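Local coordinates for putative methylthioribose-1-phosphate isomerase (Archaeoglobus fulgidus, PDB 1T5O), which probably catalyses the interconversion of 5-methylthioribose 1-phosphate and 5-methylthioribulose 1-phosphate in methionine biosynthesis, at residues 288-293 against 298-303; 154-159 against 165-170; 57-62 against 117-122; 240-245 against 274-279. All blocks are in the same frame, centred on the assembly; numbering follows the deposited sequence.

In the fold
The four contacts illustrate how one chain joins a helical region, an alpha/beta core and a subunit interface. Contact 2, in the loop carrying Cys-154, and contact 4, on the strand carrying Asn-243 and Lys-244, meet at the predicted active site, where SG of Cys-154 lies 3.7 Å from CB of Lys-244; their centres are about 20 Å apart. Contact 1 borders the second subunit, with the side chain of Leu-289 about 11 Å from that of Lys-244; its nearest atoms are about 7 Å from those of contact 4. Contact 3 packs two helices away from the annotated sites, its centre about 26 Å from that of contact 2.

Contact 1: 288-293 against 298-303; sequences ELIFCG and APLNVK
Ile-290 lies against a tight turn and uses all its branches there: CD1 and CG2 on Leu-300, CG1 on Val-302. Its CG1 is anti to the carbonyl carbon (chi1 -66°) and CD1 continues in an extended course (chi2 174°), which carries this methyl to the backbone O of Leu-300, 3.6 Å away. CG2 meets CD2 of Leu-300 at 4.1 Å, and the two side chains cross at about a right angle. Val-302 is approached differently: it and Ile-290 slide past each other in opposite directions, touching through the CG1 atom of each at 4.1 Å. Leu-300 has a second apolar neighbour, since its CD2 rests obliquely against Phe-291, 3.9 Å from the ring atom CZ.

The hollow that receives Ile-290 is shaped by a type I beta turn from Pro-299 to Val-302, closed by a bond of 3.2 Å from Val-302 N to Pro-299 O. At the other end of the contact, Ala-298 points its methyl toward 288-293, and CB comes within 3.8 Å of Leu-289 O. The one bond between the segments, Ala-298 N to Ile-290 O (3.4 Å, 131° at the hydrogen), is weak; apolar side chains packing on each other and on backbone oxygens make up the rest.

Outside the two segments, Arg-286 NH2 hydrogen-bonds both Leu-300 O and Val-302 O. At this subunit boundary Cys-292 forms a disulfide with Cys-292 of the second subunit, and Lys-303 pairs in parallel with a strand of that subunit. Segment 288-293 passes from helix 287-290 into strand 291-292, which pairs antiparallel with 295-296; segment 298-303 follows that second strand.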
loop_
_atom_site.group_PDB
_atom_site.type_symbol
_atom_site.label_atom_id
_atom_site.label_comp_id
_atom_site.label_asym_id
_atom_site.label_seq_id
_atom_site.Cartn_x
_atom_site.Cartn_y
_atom_site.Cartn_z
ATOM N N GLU A 288 4.778 -5.346 -11.109
ATOM C CA GLU A 288 4.094 -5.593 -9.851
ATOM C C GLU A 288 3.329 -4.353 -9.395
ATOM O O GLU A 288 2.464 -4.450 -8.528
ATOM C CB GLU A 288 5.112 -6.028 -8.767
ATOM C CG GLU A 288 5.798 -7.365 -9.067
ATOM C CD GLU A 288 6.807 -7.787 -7.995
ATOM O OE1 GLU A 288 7.130 -6.982 -7.081
ATOM O OE2 GLU A 288 7.278 -8.940 -8.070
ATOM N N LEU A 289 3.651 -3.191 -9.966
ATOM C CA LEU A 289 2.948 -1.942 -9.619
ATOM C C LEU A 289 1.999 -1.464 -10.727
ATOM O O LEU A 289 1.202 -0.551 -10.520
ATOM C CB LEU A 289 3.941 -0.803 -9.385
ATOM C CG LEU A 289 4.700 -0.604 -8.064
ATOM C CD1 LEU A 289 3.763 -0.063 -7.021
ATOM C CD2 LEU A 289 5.326 -1.897 -7.623
ATOM N N ILE A 290 2.102 -2.080 -11.899
ATOM C CA ILE A 290 1.336 -1.658 -13.068
ATOM C C ILE A 290 0.045 -2.448 -13.288
ATOM O O ILE A 290 -0.934 -1.928 -13.805
ATOM C CB ILE A 290 2.272 -1.711 -14.337
ATOM C CG1 ILE A 290 3.378 -0.652 -14.172
ATOM C CG2 ILE A 290 1.481 -1.427 -15.635
ATOM C CD1 ILE A 290 4.460 -0.670 -15.246
ATOM N N PHE A 291 0.054 -3.701 -12.865
ATOM C CA PHE A 291 -1.087 -4.580 -13.004
ATOM C C PHE A 291 -1.393 -5.203 -11.652
ATOM O O PHE A 291 -0.494 -5.380 -10.826
ATOM C CB PHE A 291 -0.749 -5.704 -13.990
ATOM C CG PHE A 291 -0.916 -5.326 -15.425
ATOM C CD1 PHE A 291 -2.174 -5.366 -16.020
ATOM C CD2 PHE A 291 0.175 -4.910 -16.182
ATOM C CE1 PHE A 291 -2.342 -4.991 -17.354
ATOM C CE2 PHE A 291 0.018 -4.527 -17.520
ATOM C CZ PHE A 291 -1.242 -4.570 -18.102
ATOM N N CYS A 292 -2.664 -5.518 -11.429
ATOM C CA CYS A 292 -3.081 -6.196 -10.203
ATOM C C CYS A 292 -4.073 -7.236 -10.676
ATOM O O CYS A 292 -5.223 -6.917 -10.995
ATOM C CB CYS A 292 -3.750 -5.261 -9.215
ATOM S SG CYS A 292 -3.573 -5.957 -7.568
ATOM N N GLY A 293 -3.634 -8.489 -10.694
ATOM C CA GLY A 293 -4.484 -9.532 -11.228
ATOM C C GLY A 293 -4.191 -9.206 -12.676
ATOM O O GLY A 293 -3.012 -9.153 -13.050
ATOM N N ALA A 298 -1.967 1.301 -13.453
ATOM C CA ALA A 298 -1.078 2.432 -13.691
ATOM C C ALA A 298 -0.802 2.567 -15.186
ATOM O O ALA A 298 -1.028 1.628 -15.943
ATOM C CB ALA A 298 0.247 2.215 -12.948
ATOM N N PRO A 299 -0.326 3.741 -15.634
ATOM C CA PRO A 299 -0.035 3.876 -17.067
ATOM C C PRO A 299 1.046 2.841 -17.376
ATOM O O PRO A 299 1.955 2.635 -16.572
ATOM C CB PRO A 299 0.484 5.306 -17.188
ATOM C CG PRO A 299 -0.240 6.029 -16.076
ATOM C CD PRO A 299 -0.173 5.029 -14.936
ATOM N N LEU A 300 0.950 2.195 -18.538
ATOM C CA LEU A 300 1.899 1.143 -18.918
ATOM C C LEU A 300 3.367 1.520 -18.889
ATOM O O LEU A 300 4.197 0.694 -18.524
ATOM C CB LEU A 300 1.567 0.597 -20.311
ATOM C CG LEU A 300 0.189 -0.037 -20.468
ATOM C CD1 LEU A 300 0.006 -0.471 -21.934
ATOM C CD2 LEU A 300 0.064 -1.232 -19.525
ATOM N N ASN A 301 3.687 2.750 -19.266
ATOM C CA ASN A 301 5.079 3.189 -19.308
ATOM C C ASN A 301 5.523 4.042 -18.142
ATOM O O ASN A 301 6.534 4.725 -18.220
ATOM C CB ASN A 301 5.343 3.956 -20.599
ATOM C CG ASN A 301 5.056 3.126 -21.820
ATOM O OD1 ASN A 301 5.223 1.898 -21.810
ATOM N ND2 ASN A 301 4.635 3.785 -22.895
ATOM N N VAL A 302 4.784 4.001 -17.047
ATOM C CA VAL A 302 5.170 4.800 -15.896
ATOM C C VAL A 302 6.476 4.254 -15.310
ATOM O O VAL A 302 6.728 3.047 -15.335
ATOM C CB VAL A 302 4.065 4.772 -14.794
ATOM C CG1 VAL A 302 4.022 3.390 -14.129
ATOM C CG2 VAL A 302 4.308 5.885 -13.776
ATOM N N LYS A 303 7.317 5.163 -14.832
ATOM C CA LYS A 303 8.567 4.810 -14.172
ATOM C C LYS A 303 8.197 4.281 -12.778
ATOM O O LYS A 303 7.392 4.884 -12.068
ATOM C CB LYS A 303 9.446 6.044 -14.026
ATOM C CG LYS A 303 10.764 5.750 -13.342
ATOM C CD LYS A 303 11.701 6.937 -13.435
ATOM C CE LYS A 303 13.120 6.500 -13.130
ATOM N NZ LYS A 303 13.175 5.764 -11.849
#

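Contact 2: 154-159 against 165-170; sequences CNAGRL and GTALGV
Two flat groups of 154-159 meet the start of helix 167-176: the peptide carbonyl of Ala-156 and the carboxamide of Asn-155. Leu-168 N approaches the Ala-156 carbonyl with a tilt of 26° from its plane, while the Asn-155 amide has CD1 of Leu-168 beside ND2, the two side chains crossing at about a right angle. The setting is a beta-alpha unit of the Rossmann-like core, in which the loop leaving parallel strand 149-152 carries the predicted transition-state stabiliser Cys-154 and leads into the helix.

Ala-156 O is the polar centre of the contact. It takes an almost straight hydrogen bond from Leu-168 N (3.0 Å, 174°) and a weak one of 3.3 Å from Thr-166 N, so that N-H groups at the beginning of the helix, which have no acceptor in a preceding turn, find one in the loop. The positive end of the helix dipole may polarise this carbonyl further.

The side chains close in around it. The methyl of Ala-156 meets CB of Ala-167 at 3.7 Å, and OG1 of Thr-166, set between the backbone N and the carbonyl carbon (chi1 53°), lies 3.3 Å from Ala-156 CB. Leu-168 lays its CB against Gly-157 CA, 3.7 Å away.

The polar end of Asn-155 is held from outside: ND2 binds Thr-198 and Glu-201, and OD1 binds Arg-45, a predicted substrate-binding residue. Arg-158 turns away to a salt bridge with Asp-205. Where the two glycines pass, CA of Gly-165 makes a CA-H...O contact of 3.3 Å with Gly-157 O.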
loop_
_atom_site.group_PDB
_atom_site.type_symbol
_atom_site.label_atom_id
_atom_site.label_comp_id
_atom_site.label_asym_id
_atom_site.label_seq_id
_atom_site.Cartn_x
_atom_site.Cartn_y
_atom_site.Cartn_z
ATOM N N CYS A 154 4.153 -8.388 6.195
ATOM C CA CYS A 154 4.511 -9.477 5.299
ATOM C C CYS A 154 3.961 -10.829 5.781
ATOM O O CYS A 154 2.771 -10.934 6.143
ATOM C CB CYS A 154 6.046 -9.553 5.077
ATOM S SG CYS A 154 6.401 -10.377 3.491
ATOM N N ASN A 155 4.803 -11.867 5.806
ATOM C CA ASN A 155 4.324 -13.189 6.219
ATOM C C ASN A 155 5.453 -14.020 6.803
ATOM O O ASN A 155 6.061 -14.841 6.103
ATOM C CB ASN A 155 3.703 -13.908 5.011
ATOM C CG ASN A 155 3.274 -15.341 5.322
ATOM O OD1 ASN A 155 3.749 -16.284 4.682
ATOM N ND2 ASN A 155 2.367 -15.510 6.291
ATOM N N ALA A 156 5.746 -13.771 8.078
ATOM C CA ALA A 156 6.799 -14.481 8.798
ATOM C C ALA A 156 6.083 -15.557 9.630
ATOM O O ALA A 156 6.124 -15.559 10.862
ATOM C CB ALA A 156 7.560 -13.493 9.706
ATOM N N GLY A 157 5.405 -16.456 8.923
ATOM C CA GLY A 157 4.658 -17.511 9.572
ATOM C C GLY A 157 5.060 -18.910 9.147
ATOM O O GLY A 157 6.182 -19.131 8.682
ATOM N N ARG A 158 4.126 -19.853 9.283
ATOM C CA ARG A 158 4.399 -21.251 8.977
ATOM C C ARG A 158 4.497 -21.565 7.492
ATOM O O ARG A 158 4.978 -22.630 7.117
ATOM C CB ARG A 158 3.359 -22.172 9.665
ATOM C CG ARG A 158 1.882 -22.022 9.210
ATOM C CD ARG A 158 1.038 -23.050 9.986
ATOM N NE ARG A 158 -0.405 -23.050 9.723
ATOM C CZ ARG A 158 -0.993 -23.580 8.653
ATOM N NH1 ARG A 158 -0.275 -24.156 7.700
ATOM N NH2 ARG A 158 -2.320 -23.572 8.563
ATOM N N LEU A 159 4.054 -20.658 6.635
ATOM C CA LEU A 159 4.180 -20.927 5.218
ATOM C C LEU A 159 5.620 -20.605 4.785
ATOM O O LEU A 159 6.178 -21.287 3.918
ATOM C CB LEU A 159 3.153 -20.108 4.419
ATOM C CG LEU A 159 1.698 -20.572 4.615
ATOM C CD1 LEU A 159 0.728 -19.600 3.936
ATOM C CD2 LEU A 159 1.525 -21.988 4.061
ATOM N N GLY A 165 6.504 -20.929 12.285
ATOM C CA GLY A 165 6.813 -19.564 11.902
ATOM C C GLY A 165 7.761 -18.824 12.836
ATOM O O GLY A 165 8.089 -19.304 13.915
ATOM N N THR A 166 8.206 -17.641 12.424
ATOM C CA THR A 166 9.083 -16.856 13.293
ATOM C C THR A 166 8.214 -15.826 14.030
ATOM O O THR A 166 7.832 -16.066 15.164
ATOM C CB THR A 166 10.185 -16.166 12.482
ATOM O OG1 THR A 166 9.588 -15.424 11.411
ATOM C CG2 THR A 166 11.127 -17.210 11.901
ATOM N N ALA A 167 7.874 -14.703 13.399
ATOM C CA ALA A 167 7.023 -13.698 14.072
ATOM C C ALA A 167 5.631 -14.243 14.465
ATOM O O ALA A 167 5.129 -13.979 15.564
ATOM C CB ALA A 167 6.868 -12.439 13.170
ATOM N N LEU A 168 5.004 -14.980 13.555
ATOM C CA LEU A 168 3.694 -15.574 13.818
ATOM C C LEU A 168 3.866 -16.812 14.724
ATOM O O LEU A 168 2.903 -17.285 15.337
ATOM C CB LEU A 168 2.988 -15.934 12.482
ATOM C CG LEU A 168 2.749 -14.703 11.563
ATOM C CD1 LEU A 168 1.873 -15.114 10.359
ATOM C CD2 LEU A 168 2.031 -13.566 12.363
ATOM N N GLY A 169 5.097 -17.322 14.804
ATOM C CA GLY A 169 5.378 -18.446 15.682
ATOM C C GLY A 169 5.310 -17.933 17.122
ATOM O O GLY A 169 4.931 -18.669 18.046
ATOM N N VAL A 170 5.676 -16.667 17.316
ATOM C CA VAL A 170 5.627 -16.041 18.652
ATOM C C VAL A 170 4.165 -15.876 19.065
ATOM O O VAL A 170 3.799 -16.051 20.236
ATOM C CB VAL A 170 6.311 -14.654 18.640
ATOM C CG1 VAL A 170 5.992 -13.886 19.935
ATOM C CG2 VAL A 170 7.843 -14.827 18.488
#

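Contact 3: 57-62 against 117-122; sequences GIALAA and LALREA
Ala-59 and Leu-119 bring their CA atoms within 4.7 Å where the short helical segments 57-61 and 117-122 run nearly antiparallel, crossing at -161° with axes 8.0 Å apart. So close an approach depends on small side chains at the crossing, and alanine methyls take that place from both directions.

The methyl of Ala-59 points at the backbone of the other helix. It lies 3.6 Å from CA of Leu-119 and 3.7 Å from Leu-119 N, seated against the main chain itself, with CB of Leu-119 alongside at 4.1 Å. Ala-118 answers in kind: its CB rests 3.7 Å from CA of Ala-59. The two methyls therefore pass each other and do not meet head on; Ala-59 CB and Ala-118 CB still touch at 4.2 Å, but each is nearer to the opposite backbone.

Helix 47-61 and the long helix 111-141 belong to the helical region of the chain, together with helices 70-85 and 92-105, which cover neighbouring faces of the pair. The contact is plain apolar packing of a helical bundle.

Ile-58 shows how one side chain can serve several helices. CG2, anti to the backbone N, touches Ala-118 CB at 4.2 Å. CG1 lies beside the backbone N (chi1 -60°), and this longer branch leads away from 117-122, while the side chain as a whole packs on Ala-81 of helix 70-85 and Ala-101 of helix 92-105. Leu-119 takes part through its CA and CB. One turn on from Ala-118, the methyl of Ala-122 points toward helix 47-61 and packs on Ala-55 and Tyr-56.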
loop_
_atom_site.group_PDB
_atom_site.type_symbol
_atom_site.label_atom_id
_atom_site.label_comp_id
_atom_site.label_asym_id
_atom_site.label_seq_id
_atom_site.Cartn_x
_atom_site.Cartn_y
_atom_site.Cartn_z
ATOM N N GLY A 57 15.577 -31.608 -2.212
ATOM C CA GLY A 57 15.897 -31.643 -3.629
ATOM C C GLY A 57 16.900 -32.745 -3.918
ATOM O O GLY A 57 16.736 -33.499 -4.875
ATOM N N ILE A 58 17.935 -32.830 -3.079
ATOM C CA ILE A 58 18.991 -33.837 -3.204
ATOM C C ILE A 58 18.424 -35.236 -2.947
ATOM O O ILE A 58 18.794 -36.190 -3.630
ATOM C CB ILE A 58 20.156 -33.547 -2.200
ATOM C CG1 ILE A 58 20.772 -32.169 -2.489
ATOM C CG2 ILE A 58 21.200 -34.667 -2.237
ATOM C CD1 ILE A 58 21.225 -31.936 -3.947
ATOM N N ALA A 59 17.534 -35.366 -1.958
ATOM C CA ALA A 59 16.923 -36.662 -1.668
ATOM C C ALA A 59 16.079 -37.046 -2.881
ATOM O O ALA A 59 16.015 -38.211 -3.288
ATOM C CB ALA A 59 16.050 -36.576 -0.430
ATOM N N LEU A 60 15.437 -36.045 -3.464
ATOM C CA LEU A 60 14.615 -36.258 -4.640
ATOM C C LEU A 60 15.498 -36.674 -5.819
ATOM O O LEU A 60 15.258 -37.688 -6.461
ATOM C CB LEU A 60 13.847 -34.973 -4.986
ATOM C CG LEU A 60 12.959 -34.982 -6.240
ATOM C CD1 LEU A 60 12.000 -36.179 -6.205
ATOM C CD2 LEU A 60 12.181 -33.678 -6.318
ATOM N N ALA A 61 16.521 -35.888 -6.104
ATOM C CA ALA A 61 17.411 -36.193 -7.219
ATOM C C ALA A 61 17.995 -37.606 -7.143
ATOM O O ALA A 61 18.249 -38.236 -8.177
ATOM C CB ALA A 61 18.530 -35.178 -7.270
ATOM N N ALA A 62 18.213 -38.097 -5.925
ATOM C CA ALA A 62 18.782 -39.426 -5.723
ATOM C C ALA A 62 17.751 -40.538 -5.844
ATOM O O ALA A 62 18.108 -41.717 -5.856
ATOM C CB ALA A 62 19.462 -39.507 -4.351
ATOM N N LEU A 117 20.745 -41.607 3.305
ATOM C CA LEU A 117 21.467 -40.506 3.925
ATOM C C LEU A 117 21.002 -39.144 3.418
ATOM O O LEU A 117 20.954 -38.177 4.190
ATOM C CB LEU A 117 22.973 -40.644 3.699
ATOM C CG LEU A 117 23.645 -41.771 4.477
ATOM C CD1 LEU A 117 25.145 -41.731 4.243
ATOM C CD2 LEU A 117 23.308 -41.634 5.950
ATOM N N ALA A 118 20.679 -39.064 2.126
ATOM C CA ALA A 118 20.216 -37.805 1.555
ATOM C C ALA A 118 18.924 -37.418 2.251
ATOM O O ALA A 118 18.835 -36.335 2.828
ATOM C CB ALA A 118 19.981 -37.941 0.041
ATOM N N LEU A 119 17.943 -38.319 2.214
ATOM C CA LEU A 119 16.640 -38.086 2.829
ATOM C C LEU A 119 16.721 -37.805 4.323
ATOM O O LEU A 119 16.011 -36.939 4.842
ATOM C CB LEU A 119 15.707 -39.290 2.600
ATOM C CG LEU A 119 14.305 -39.188 3.234
ATOM C CD1 LEU A 119 13.641 -37.844 2.879
ATOM C CD2 LEU A 119 13.432 -40.358 2.756
ATOM N N ARG A 120 17.578 -38.545 5.012
ATOM C CA ARG A 120 17.735 -38.380 6.448
ATOM C C ARG A 120 18.276 -36.985 6.842
ATOM O O ARG A 120 17.820 -36.389 7.821
ATOM C CB ARG A 120 18.649 -39.483 6.977
ATOM C CG ARG A 120 18.979 -39.377 8.438
ATOM C CD ARG A 120 19.547 -40.695 8.944
ATOM N NE ARG A 120 20.190 -40.557 10.248
ATOM C CZ ARG A 120 20.768 -41.567 10.893
ATOM N NH1 ARG A 120 20.770 -42.780 10.347
ATOM N NH2 ARG A 120 21.356 -41.365 12.069
ATOM N N GLU A 121 19.242 -36.473 6.084
ATOM C CA GLU A 121 19.799 -35.153 6.365
ATOM C C GLU A 121 18.714 -34.092 6.108
ATOM O O GLU A 121 18.516 -33.183 6.909
ATOM C CB GLU A 121 21.019 -34.902 5.473
ATOM C CG GLU A 121 21.698 -33.533 5.648
ATOM C CD GLU A 121 22.330 -33.334 7.025
ATOM O OE1 GLU A 121 22.330 -34.291 7.831
ATOM O OE2 GLU A 121 22.836 -32.216 7.307
ATOM N N ALA A 122 17.990 -34.241 5.004
ATOM C CA ALA A 122 16.924 -33.306 4.661
ATOM C C ALA A 122 15.840 -33.298 5.741
ATOM O O ALA A 122 15.356 -32.232 6.137
ATOM C CB ALA A 122 16.314 -33.674 3.290
#

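Contact 4: 240-245 against 274-279; sequences AVFNKI and RTAKDV
Val-279 fits its branched end over the ring of Phe-242, and the two side chains come from opposite directions. CG1 sits above one face, 3.9 Å from the ring centroid and 18° off its normal, a CH-pi contact. The whole valine fork lies over that face: CG1 is offset from the centre toward the rim, and CB and CG2 are displaced farther, to the CZ and CE1 side, with CB 3.6 Å from CZ and CG2 3.8 Å from CE1. With CG anti to the carbonyl carbon (chi1 -73°), the phenylalanine ring extends toward 274-279 and offers this face to Val-279.

A second bump comes from the short 3-10 turn 276-278. The methyl of Ala-276 meets the end of the ring obliquely, 3.8 Å from CZ, and also lies 4.2 Å from CB of Ala-240. It thus fills the notch between Ala-240 and Phe-242, two residues apart on strand 240-244 and both pointing toward the turn.

The turn is secured within itself: Asp-278 OD1 accepts Thr-275 N at 3.0 Å, met from 38° above the carboxylate plane, and makes a weak bond as part of a salt bridge with Arg-274 NE. Asp-239 binds Ala-276 N.

Ala-276 and Val-279 cover part of a strand whose next residues, Asn-243 and Lys-244, are predicted to bind substrate. The Phe-242 side chain is about 5 Å from that of Asp-234, the predicted proton donor. With no polar bond between them, the segments are joined by dispersion and by exclusion of water from the Phe-242 face.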
loop_
_atom_site.group_PDB
_atom_site.type_symbol
_atom_site.label_atom_id
_atom_site.label_comp_id
_atom_site.label_asym_id
_atom_site.label_seq_id
_atom_site.Cartn_x
_atom_site.Cartn_y
_atom_site.Cartn_z
ATOM N N ALA A 240 21.356 -2.645 11.308
ATOM C CA ALA A 240 20.007 -2.653 10.734
ATOM C C ALA A 240 19.371 -3.988 10.458
ATOM O O ALA A 240 20.043 -4.989 10.308
ATOM C CB ALA A 240 19.991 -1.833 9.424
ATOM N N VAL A 241 18.045 -3.967 10.378
ATOM C CA VAL A 241 17.284 -5.156 10.045
ATOM C C VAL A 241 16.738 -4.982 8.629
ATOM O O VAL A 241 15.991 -4.044 8.371
ATOM C CB VAL A 241 16.091 -5.361 11.012
ATOM C CG1 VAL A 241 15.238 -6.510 10.532
ATOM C CG2 VAL A 241 16.622 -5.681 12.444
ATOM N N PHE A 242 17.134 -5.852 7.700
ATOM C CA PHE A 242 16.569 -5.792 6.356
ATOM C C PHE A 242 15.355 -6.742 6.311
ATOM O O PHE A 242 15.455 -7.910 6.696
ATOM C CB PHE A 242 17.594 -6.195 5.274
ATOM C CG PHE A 242 18.669 -5.141 5.019
ATOM C CD1 PHE A 242 19.783 -5.045 5.858
ATOM C CD2 PHE A 242 18.538 -4.224 3.974
ATOM C CE1 PHE A 242 20.750 -4.056 5.664
ATOM C CE2 PHE A 242 19.509 -3.217 3.769
ATOM C CZ PHE A 242 20.621 -3.141 4.629
ATOM N N ASN A 243 14.199 -6.232 5.876
ATOM C CA ASN A 243 12.999 -7.073 5.788
ATOM C C ASN A 243 12.165 -6.548 4.623
ATOM O O ASN A 243 12.532 -5.540 4.033
ATOM C CB ASN A 243 12.223 -7.016 7.116
ATOM C CG ASN A 243 11.192 -8.103 7.215
ATOM O OD1 ASN A 243 11.495 -9.274 6.975
ATOM N ND2 ASN A 243 9.955 -7.732 7.555
ATOM N N LYS A 244 11.069 -7.233 4.276
ATOM C CA LYS A 244 10.200 -6.817 3.161
ATOM C C LYS A 244 9.963 -5.298 3.152
ATOM O O LYS A 244 9.633 -4.729 4.201
ATOM C CB LYS A 244 8.840 -7.540 3.256
ATOM C CG LYS A 244 7.852 -7.132 2.161
ATOM C CD LYS A 244 8.418 -7.429 0.769
ATOM C CE LYS A 244 8.788 -8.911 0.635
ATOM N NZ LYS A 244 9.352 -9.309 -0.700
ATOM N N ILE A 245 10.108 -4.636 1.997
ATOM C CA ILE A 245 9.896 -3.172 1.980
ATOM C C ILE A 245 8.624 -2.783 2.709
ATOM O O ILE A 245 7.575 -3.405 2.543
ATOM C CB ILE A 245 9.692 -2.499 0.580
ATOM C CG1 ILE A 245 9.779 -3.537 -0.501
ATOM C CG2 ILE A 245 10.560 -1.209 0.441
ATOM C CD1 ILE A 245 8.482 -4.173 -0.695
ATOM N N ARG A 274 28.814 -7.672 8.659
ATOM C CA ARG A 274 28.430 -6.566 7.786
ATOM C C ARG A 274 27.670 -5.433 8.477
ATOM O O ARG A 274 27.207 -5.572 9.618
ATOM C CB ARG A 274 27.531 -7.115 6.671
ATOM C CG ARG A 274 28.038 -8.377 5.910
ATOM C CD ARG A 274 28.970 -8.040 4.723
ATOM N NE ARG A 274 30.325 -7.722 5.168
ATOM C CZ ARG A 274 31.209 -8.610 5.619
ATOM N NH1 ARG A 274 30.901 -9.902 5.695
ATOM N NH2 ARG A 274 32.425 -8.205 5.972
ATOM N N THR A 275 27.556 -4.313 7.755
ATOM C CA THR A 275 26.753 -3.167 8.170
ATOM C C THR A 275 25.862 -2.879 6.962
ATOM O O THR A 275 26.056 -3.452 5.877
ATOM C CB THR A 275 27.568 -1.918 8.541
ATOM O OG1 THR A 275 28.433 -1.551 7.462
ATOM C CG2 THR A 275 28.353 -2.175 9.811
ATOM N N ALA A 276 24.870 -2.013 7.149
ATOM C CA ALA A 276 23.930 -1.731 6.089
ATOM C C ALA A 276 24.583 -1.256 4.823
ATOM O O ALA A 276 24.103 -1.562 3.763
ATOM C CB ALA A 276 22.854 -0.708 6.563
ATOM N N LYS A 277 25.689 -0.522 4.926
ATOM C CA LYS A 277 26.347 -0.024 3.729
ATOM C C LYS A 277 26.877 -1.152 2.817
ATOM O O LYS A 277 27.077 -0.947 1.627
ATOM C CB LYS A 277 27.484 0.941 4.116
ATOM C CG LYS A 277 28.814 0.263 4.418
ATOM C CD LYS A 277 29.868 1.285 4.795
ATOM C CE LYS A 277 31.286 0.750 4.607
ATOM N NZ LYS A 277 31.617 0.452 3.168
ATOM N N ASP A 278 27.050 -2.355 3.352
ATOM C CA ASP A 278 27.557 -3.463 2.530
ATOM C C ASP A 278 26.480 -4.144 1.697
ATOM O O ASP A 278 26.781 -4.911 0.772
ATOM C CB ASP A 278 28.171 -4.550 3.417
ATOM C CG ASP A 278 29.348 -4.074 4.204
ATOM O OD1 ASP A 278 29.449 -4.486 5.371
ATOM O OD2 ASP A 278 30.177 -3.318 3.653
ATOM N N VAL A 279 25.223 -3.868 2.029
ATOM C CA VAL A 279 24.093 -4.536 1.397
ATOM C C VAL A 279 23.491 -3.821 0.202
ATOM O O VAL A 279 23.238 -2.618 0.252
ATOM C CB VAL A 279 22.990 -4.755 2.472
ATOM C CG1 VAL A 279 21.795 -5.506 1.889
ATOM C CG2 VAL A 279 23.583 -5.494 3.670
#